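Local atomic coordinates of endoglucanase (Komagataeibacter sucrofermentans, PDB entry 6VC5), a protein that probably catalyses the internal hydrolysis of beta-1,4-glucosidic linkages in cellulose and related beta-glucans, as a member of glycoside hydrolase family 8. Residues K187-E192 against P238-D243; D222-P227 against L277-C282; L228-S231 against M235-P238. All coordinates share one frame; numbering follows the deposited sequence.

Contact 1: residues K187-E192 against P238-D243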
loop_
_atom_site.group_PDB
_atom_site.type_symbol
_atom_site.label_atom_id
_atom_site.label_comp_id
_atom_site.label_asym_id
_atom_site.label_seq_id
_atom_site.Cartn_x
_atom_site.Cartn_y
_atom_site.Cartn_z
ATOM N N LYS A 187 -16.387 -7.907 6.010
ATOM C CA LYS A 187 -17.696 -7.294 6.205
ATOM C C LYS A 187 -17.889 -6.033 5.370
ATOM O O LYS A 187 -19.007 -5.760 4.910
ATOM C CB LYS A 187 -17.922 -6.963 7.677
ATOM C CG LYS A 187 -19.335 -6.491 7.932
ATOM C CD LYS A 187 -19.507 -5.955 9.317
ATOM C CE LYS A 187 -20.973 -5.977 9.710
ATOM N NZ LYS A 187 -21.842 -5.478 8.601
ATOM N N GLY A 188 -16.836 -5.246 5.187
ATOM C CA GLY A 188 -16.938 -3.964 4.513
ATOM C C GLY A 188 -16.859 -4.092 3.007
ATOM O O GLY A 188 -15.962 -3.530 2.373
ATOM N N ARG A 189 -17.790 -4.843 2.427
ATOM C CA ARG A 189 -17.842 -5.021 0.982
ATOM C C ARG A 189 -19.236 -4.680 0.486
ATOM O O ARG A 189 -20.227 -4.896 1.188
ATOM C CB ARG A 189 -17.422 -6.441 0.575
ATOM C CG ARG A 189 -15.955 -6.701 0.886
ATOM C CD ARG A 189 -15.486 -8.054 0.403
ATOM N NE ARG A 189 -16.184 -9.149 1.083
ATOM C CZ ARG A 189 -16.733 -10.185 0.453
ATOM N NH1 ARG A 189 -16.672 -10.267 -0.866
ATOM N NH2 ARG A 189 -17.346 -11.147 1.138
ATOM N N PHE A 190 -19.301 -4.125 -0.721
ATOM C CA PHE A 190 -20.505 -3.424 -1.145
ATOM C C PHE A 190 -20.814 -3.715 -2.604
ATOM O O PHE A 190 -19.925 -4.009 -3.412
ATOM C CB PHE A 190 -20.351 -1.900 -0.965
ATOM C CG PHE A 190 -20.100 -1.487 0.455
ATOM C CD1 PHE A 190 -21.157 -1.169 1.299
ATOM C CD2 PHE A 190 -18.811 -1.454 0.959
ATOM C CE1 PHE A 190 -20.912 -0.814 2.622
ATOM C CE2 PHE A 190 -18.560 -1.102 2.258
ATOM C CZ PHE A 190 -19.613 -0.787 3.102
ATOM N N GLY A 191 -22.091 -3.575 -2.941
ATOM C CA GLY A 191 -22.480 -3.589 -4.334
ATOM C C GLY A 191 -22.638 -4.996 -4.859
ATOM O O GLY A 191 -22.427 -5.993 -4.161
ATOM N N GLU A 192 -23.015 -5.059 -6.144
ATOM C CA GLU A 192 -23.292 -6.333 -6.798
ATOM C C GLU A 192 -22.063 -7.233 -6.901
ATOM O O GLU A 192 -22.219 -8.451 -7.046
ATOM C CB GLU A 192 -23.881 -6.097 -8.188
ATOM C CG GLU A 192 -22.942 -5.357 -9.141
ATOM C CD GLU A 192 -23.702 -4.585 -10.209
ATOM O OE1 GLU A 192 -24.177 -3.464 -9.920
ATOM O OE2 GLU A 192 -23.827 -5.105 -11.337
ATOM N N PRO A 238 -11.059 -18.540 0.442
ATOM C CA PRO A 238 -11.781 -19.042 -0.743
ATOM C C PRO A 238 -12.970 -18.187 -1.151
ATOM O O PRO A 238 -13.135 -17.897 -2.345
ATOM C CB PRO A 238 -12.198 -20.456 -0.311
ATOM C CG PRO A 238 -11.169 -20.856 0.688
ATOM C CD PRO A 238 -10.792 -19.608 1.427
ATOM N N GLU A 239 -13.800 -17.767 -0.189
ATOM C CA GLU A 239 -14.937 -16.900 -0.483
ATOM C C GLU A 239 -14.501 -15.650 -1.236
ATOM O O GLU A 239 -15.069 -15.309 -2.281
ATOM C CB GLU A 239 -15.626 -16.505 0.826
ATOM C CG GLU A 239 -16.839 -15.600 0.653
ATOM C CD GLU A 239 -17.515 -15.273 1.972
ATOM O OE1 GLU A 239 -16.858 -15.406 3.032
ATOM O OE2 GLU A 239 -18.703 -14.882 1.947
ATOM N N LEU A 240 -13.484 -14.957 -0.720
ATOM C CA LEU A 240 -13.067 -13.694 -1.323
ATOM C C LEU A 240 -12.389 -13.908 -2.670
ATOM O O LEU A 240 -12.580 -13.112 -3.595
ATOM C CB LEU A 240 -12.138 -12.934 -0.380
ATOM C CG LEU A 240 -12.755 -11.794 0.430
ATOM C CD1 LEU A 240 -13.517 -12.343 1.628
ATOM C CD2 LEU A 240 -11.668 -10.822 0.872
ATOM N N LEU A 241 -11.569 -14.950 -2.793
ATOM C CA LEU A 241 -10.944 -15.240 -4.078
ATOM C C LEU A 241 -11.998 -15.502 -5.148
ATOM O O LEU A 241 -11.860 -15.047 -6.290
ATOM C CB LEU A 241 -9.975 -16.419 -3.954
ATOM C CG LEU A 241 -9.403 -16.955 -5.269
ATOM C CD1 LEU A 241 -8.617 -15.886 -5.996
ATOM C CD2 LEU A 241 -8.530 -18.175 -5.038
ATOM N N ALA A 242 -13.069 -16.216 -4.793
ATOM C CA ALA A 242 -14.121 -16.496 -5.763
ATOM C C ALA A 242 -14.834 -15.220 -6.183
ATOM O O ALA A 242 -15.155 -15.044 -7.367
ATOM C CB ALA A 242 -15.109 -17.509 -5.183
ATOM N N ASP A 243 -15.078 -14.315 -5.232
ATOM C CA ASP A 243 -15.728 -13.046 -5.548
ATOM C C ASP A 243 -14.854 -12.172 -6.448
ATOM O O ASP A 243 -15.340 -11.602 -7.430
ATOM C CB ASP A 243 -16.111 -12.301 -4.266
ATOM C CG ASP A 243 -17.282 -12.947 -3.537
ATOM O OD1 ASP A 243 -18.014 -13.740 -4.171
ATOM O OD2 ASP A 243 -17.474 -12.657 -2.332
#

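Contact 2: residues D222-P227 against L277-C282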
loop_
_atom_site.group_PDB
_atom_site.type_symbol
_atom_site.label_atom_id
_atom_site.label_comp_id
_atom_site.label_asym_id
_atom_site.label_seq_id
_atom_site.Cartn_x
_atom_site.Cartn_y
_atom_site.Cartn_z
ATOM N N ASP A 222 -7.145 2.931 -4.992
ATOM C CA ASP A 222 -6.690 2.473 -3.683
ATOM C C ASP A 222 -7.037 1.001 -3.433
ATOM O O ASP A 222 -6.185 0.188 -3.143
ATOM C CB ASP A 222 -7.365 3.285 -2.562
ATOM C CG ASP A 222 -6.929 4.752 -2.501
ATOM O OD1 ASP A 222 -7.438 5.560 -3.296
ATOM O OD2 ASP A 222 -6.148 5.116 -1.616
ATOM N N ALA A 223 -8.308 0.677 -3.621
ATOM C CA ALA A 223 -8.836 -0.618 -3.241
ATOM C C ALA A 223 -8.244 -1.774 -4.030
ATOM O O ALA A 223 -8.259 -2.875 -3.578
ATOM C CB ALA A 223 -10.359 -0.640 -3.296
ATOM N N ILE A 224 -7.668 -1.480 -5.176
ATOM C CA ILE A 224 -7.159 -2.535 -6.023
ATOM C C ILE A 224 -5.916 -3.088 -5.366
ATOM O O ILE A 224 -5.651 -4.259 -5.547
ATOM C CB ILE A 224 -6.725 -1.955 -7.402
ATOM C CG1 ILE A 224 -6.229 -3.037 -8.363
ATOM C CG2 ILE A 224 -5.611 -0.937 -7.219
ATOM C CD1 ILE A 224 -7.320 -3.990 -8.770
ATOM N N ARG A 225 -5.297 -2.472 -4.394
ATOM C CA ARG A 225 -4.263 -3.136 -3.636
ATOM C C ARG A 225 -4.737 -4.237 -2.692
ATOM O O ARG A 225 -3.952 -5.011 -2.230
ATOM C CB ARG A 225 -3.335 -2.128 -2.969
ATOM C CG ARG A 225 -2.495 -1.376 -3.995
ATOM C CD ARG A 225 -1.354 -0.568 -3.408
ATOM N NE ARG A 225 -1.112 0.612 -4.241
ATOM C CZ ARG A 225 -0.123 0.764 -5.126
ATOM N NH1 ARG A 225 -0.049 1.859 -5.815
ATOM N NH2 ARG A 225 0.796 -0.156 -5.313
ATOM N N VAL A 226 -5.985 -4.160 -2.276
ATOM C CA VAL A 226 -6.474 -5.089 -1.261
ATOM C C VAL A 226 -6.323 -6.561 -1.649
ATOM O O VAL A 226 -5.708 -7.315 -0.925
ATOM C CB VAL A 226 -7.922 -4.766 -0.817
ATOM C CG1 VAL A 226 -8.473 -5.861 0.092
ATOM C CG2 VAL A 226 -7.938 -3.428 -0.091
ATOM N N PRO A 227 -6.881 -6.970 -2.776
ATOM C CA PRO A 227 -6.682 -8.376 -3.158
ATOM C C PRO A 227 -5.209 -8.740 -3.306
ATOM O O PRO A 227 -4.823 -9.865 -2.968
ATOM C CB PRO A 227 -7.468 -8.502 -4.477
ATOM C CG PRO A 227 -7.605 -7.080 -4.983
ATOM C CD PRO A 227 -7.737 -6.254 -3.741
ATOM N N LEU A 277 -4.237 -5.281 -14.273
ATOM C CA LEU A 277 -4.137 -6.613 -14.854
ATOM C C LEU A 277 -3.120 -7.452 -14.098
ATOM O O LEU A 277 -3.323 -8.656 -13.909
ATOM C CB LEU A 277 -3.767 -6.498 -16.335
ATOM C CG LEU A 277 -3.535 -7.773 -17.130
ATOM C CD1 LEU A 277 -4.790 -8.599 -17.175
ATOM C CD2 LEU A 277 -3.090 -7.409 -18.529
ATOM N N ALA A 278 -2.024 -6.828 -13.650
ATOM C CA ALA A 278 -1.060 -7.541 -12.819
ATOM C C ALA A 278 -1.712 -8.068 -11.543
ATOM O O ALA A 278 -1.532 -9.234 -11.180
ATOM C CB ALA A 278 0.109 -6.621 -12.487
ATOM N N VAL A 279 -2.494 -7.227 -10.856
ATOM C CA VAL A 279 -3.206 -7.671 -9.655
ATOM C C VAL A 279 -4.199 -8.787 -9.979
ATOM O O VAL A 279 -4.268 -9.799 -9.269
ATOM C CB VAL A 279 -3.902 -6.471 -8.988
ATOM C CG1 VAL A 279 -4.745 -6.958 -7.815
ATOM C CG2 VAL A 279 -2.862 -5.453 -8.501
ATOM N N ALA A 280 -5.004 -8.611 -11.029
ATOM C CA ALA A 280 -6.010 -9.609 -11.391
ATOM C C ALA A 280 -5.382 -10.948 -11.728
ATOM O O ALA A 280 -5.914 -11.996 -11.363
ATOM C CB ALA A 280 -6.830 -9.118 -12.583
ATOM N N SER A 281 -4.223 -10.929 -12.383
ATOM C CA SER A 281 -3.542 -12.162 -12.733
ATOM C C SER A 281 -3.089 -12.923 -11.487
ATOM O O SER A 281 -2.923 -14.145 -11.542
ATOM C CB SER A 281 -2.353 -11.826 -13.649
ATOM O OG SER A 281 -2.800 -11.181 -14.843
ATOM N N CYS A 282 -2.893 -12.229 -10.358
ATOM C CA CYS A 282 -2.470 -12.898 -9.139
ATOM C C CYS A 282 -3.666 -13.380 -8.315
ATOM O O CYS A 282 -3.486 -14.105 -7.325
ATOM C CB CYS A 282 -1.647 -11.924 -8.311
ATOM S SG CYS A 282 -0.034 -11.448 -9.031
#

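Contact 3: residues L228-S231 against M235-P238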
loop_
_atom_site.group_PDB
_atom_site.type_symbol
_atom_site.label_atom_id
_atom_site.label_comp_id
_atom_site.label_asym_id
_atom_site.label_seq_id
_atom_site.Cartn_x
_atom_site.Cartn_y
_atom_site.Cartn_z
ATOM N N LEU A 228 -4.365 -7.800 -3.740
ATOM C CA LEU A 228 -2.937 -8.093 -3.856
ATOM C C LEU A 228 -2.297 -8.354 -2.494
ATOM O O LEU A 228 -1.588 -9.350 -2.315
ATOM C CB LEU A 228 -2.218 -6.962 -4.583
ATOM C CG LEU A 228 -0.750 -7.312 -4.847
ATOM C CD1 LEU A 228 -0.643 -8.478 -5.824
ATOM C CD2 LEU A 228 -0.012 -6.102 -5.363
ATOM N N TYR A 229 -2.531 -7.469 -1.515
ATOM C CA TYR A 229 -1.908 -7.657 -0.203
ATOM C C TYR A 229 -2.424 -8.914 0.487
ATOM O O TYR A 229 -1.649 -9.616 1.154
ATOM C CB TYR A 229 -2.103 -6.422 0.686
ATOM C CG TYR A 229 -1.248 -5.225 0.306
ATOM C CD1 TYR A 229 0.108 -5.378 0.024
ATOM C CD2 TYR A 229 -1.792 -3.939 0.263
ATOM C CE1 TYR A 229 0.893 -4.295 -0.313
ATOM C CE2 TYR A 229 -1.003 -2.848 -0.074
ATOM C CZ TYR A 229 0.332 -3.041 -0.363
ATOM O OH TYR A 229 1.127 -1.966 -0.697
ATOM N N LEU A 230 -3.725 -9.213 0.349
ATOM C CA LEU A 230 -4.284 -10.423 0.951
ATOM C C LEU A 230 -3.686 -11.672 0.321
ATOM O O LEU A 230 -3.335 -12.625 1.030
ATOM C CB LEU A 230 -5.801 -10.439 0.792
ATOM C CG LEU A 230 -6.576 -9.412 1.613
ATOM C CD1 LEU A 230 -8.070 -9.517 1.285
ATOM C CD2 LEU A 230 -6.323 -9.607 3.094
ATOM N N SER A 231 -3.557 -11.687 -1.007
ATOM C CA SER A 231 -2.940 -12.835 -1.671
ATOM C C SER A 231 -1.481 -12.988 -1.250
ATOM O O SER A 231 -1.032 -14.088 -0.900
ATOM C CB SER A 231 -3.045 -12.676 -3.185
ATOM O OG SER A 231 -2.523 -13.826 -3.828
ATOM N N MET A 235 -3.629 -14.612 3.022
ATOM C CA MET A 235 -4.815 -14.345 3.823
ATOM C C MET A 235 -6.086 -14.269 2.993
ATOM O O MET A 235 -7.151 -13.982 3.554
ATOM C CB MET A 235 -4.669 -13.026 4.601
ATOM C CG MET A 235 -3.586 -13.002 5.683
ATOM S SD MET A 235 -3.321 -11.309 6.334
ATOM C CE MET A 235 -1.922 -11.575 7.411
ATOM N N LEU A 236 -6.016 -14.502 1.680
ATOM C CA LEU A 236 -7.199 -14.424 0.823
ATOM C C LEU A 236 -8.011 -15.711 0.972
ATOM O O LEU A 236 -7.555 -16.791 0.578
ATOM C CB LEU A 236 -6.780 -14.192 -0.626
ATOM C CG LEU A 236 -7.871 -13.728 -1.592
ATOM C CD1 LEU A 236 -8.394 -12.362 -1.177
ATOM C CD2 LEU A 236 -7.336 -13.689 -3.014
ATOM N N THR A 237 -9.211 -15.599 1.552
ATOM C CA THR A 237 -10.052 -16.763 1.789
ATOM C C THR A 237 -10.628 -17.276 0.473
ATOM O O THR A 237 -10.684 -16.544 -0.517
ATOM C CB THR A 237 -11.213 -16.394 2.708
ATOM O OG1 THR A 237 -12.010 -15.374 2.089
ATOM C CG2 THR A 237 -10.707 -15.909 4.064
ATOM N N PRO A 238 -11.059 -18.540 0.442
ATOM C CA PRO A 238 -11.781 -19.042 -0.743
ATOM C C PRO A 238 -12.970 -18.187 -1.151
ATOM O O PRO A 238 -13.135 -17.897 -2.345
ATOM C CB PRO A 238 -12.198 -20.456 -0.311
ATOM C CG PRO A 238 -11.169 -20.856 0.688
ATOM C CD PRO A 238 -10.792 -19.608 1.427
#

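Contact 1: residues K187-E192 against P238-D243
The charged part of this contact is a salt bridge between R189 and D243, in which NH1 of R189 donates to OD2 of D243 over 2.9 Å. The bond is nearly straight, 167° at the hydrogen, and uses the anti side of the carboxylate oxygen. The guanidinium and carboxylate planes lie 25° apart, and OD2 sits almost in the plane of the guanidinium. The arginine chain is bent at chi3 (-64°), and beyond that bend NH1 meets D243. A second negative group, E239, comes up near the same plane on an extended chain, but its OE2 stays 4.1 Å from NH2 of R189, an electrostatic neighbour beyond salt-bridge distance.

The fold of family 8 enzymes is an (alpha/alpha)6 barrel, and here the loop that leaves helix 172-187 is tied to the first turns of helix 238-251. Further hydrogen bonds fix the rotation of the guanidinium, NE to A186 O and NH1 to K194 O, while OD1 of D243 pairs with R246. Replacing R189 by an alanine would probably leave OD2 of D243 without its charged mate and A186 O and K194 O without their arginine donor.

A methyl group covers one face of the guanidinium: CD1 of L240 lies toward its rim, 4.0 Å from NH2 of R189.

Contact 2: residues D222-P227 against L277-C282
V279 meets the carbonyl oxygen of I224 and the puckered ring of P227; no aromatic ring joins these segments. CG1 of V279 comes to 3.6 Å from O of I224, so a methyl group rests against a polar backbone atom. The same CG1 lies 4.0 Å from CG of P227, the puckered corner of the proline ring, with the two side chains set at about a right angle. A second carbonyl, that of L277 within its own helix, is approached from opposite faces of its plane by two donors from S281. One is the backbone N; the other, in the conformer described, is OG, which lies above the plane at 2.7 Å from L277 O, so that the serine hydroxyl is there turned back onto its own helix.

The rest of the contact is aliphatic. I224 extends CG1 away from its backbone N (chi1 -178°), which carries CD1 to 4.0 Å from CG1 of V279, while CG1 of I224 passes 4.1 Å from CG2 of V279. Both valine methyls are thus engaged by one isoleucine, and V279 is the single residue of its helix through which these segments touch.

All three residues are buried, and neighbouring helices close around them: W248 of helix 238-251 and Y301 of helix 300-313 pack on I224, and F244 covers P227. A type I turn from D222 to R225 leads into the helix, and P227 sits close to the helix start, where a residue lacking an N-H costs no helical bond. The contact packs this turn and the first residues of helix 225-232 on helix 274-282, in the interior of the (alpha/alpha)6 barrel known for family 8 glycoside hydrolases.

Contact 3: residues L228-S231 against M235-P238
L230 sends its two methyl groups to different partners, and its rotamer explains how. CG stands beside the backbone N, anti to the carbonyl carbon (chi1 -70°), so that CD1 reaches CD1 of L236 at 3.8 Å while CD2 lies 4.1 Å from CB of M235. L236 has its CG on the far side from the backbone N (chi1 -165°), beside the carbonyl carbon. Its CD1 also touches CB of L230 at 3.8 Å; the two leucine side chains meet at about a right angle. The other methyl, CD2 of L236, approaches CB of S231 more loosely, at 4.4 Å.

These residues join the last turn of helix 225-232 to the loop leading into helix 238-251, in a helix-loop-helix unit. The connection is tied by N of M235 donating to O of L230 over 2.8 Å, a bond of 162° at the hydrogen. T237 is the N-cap of the second helix, its OG1 accepting from N of L240. L236, the residue just before that cap, packs on L241 four residues into the helix, as in a hydrophobic staple.

Beyond CG the methionine runs out extended and away from L230, toward M159 and M163 of helix 159-169 and M178 and L182 of helix 172-187, where L230 also packs on L182 and I185.

In the fold
The three contacts lie on the same side of the chain's centre and converge on consecutive helices 225-232 and 238-251. Contact 3 joins these two, is nested in the loop closed by contact 2, and shares P238 with contact 1; contacts 1 and 2 alternate along the chain. The centre of contact 3 is about 10 Å from that of contact 2 and about 11 Å from that of contact 1, whereas those of contacts 1 and 2 are about 14 Å apart. V279 CG1 packs on L228 CB at 4.1 Å, and L240 CD2 on L230 CD1 at 3.9 Å. The short turn thus links the buried packing of helix 225-232 to helix 238-251, which holds the loop after helix 172-187.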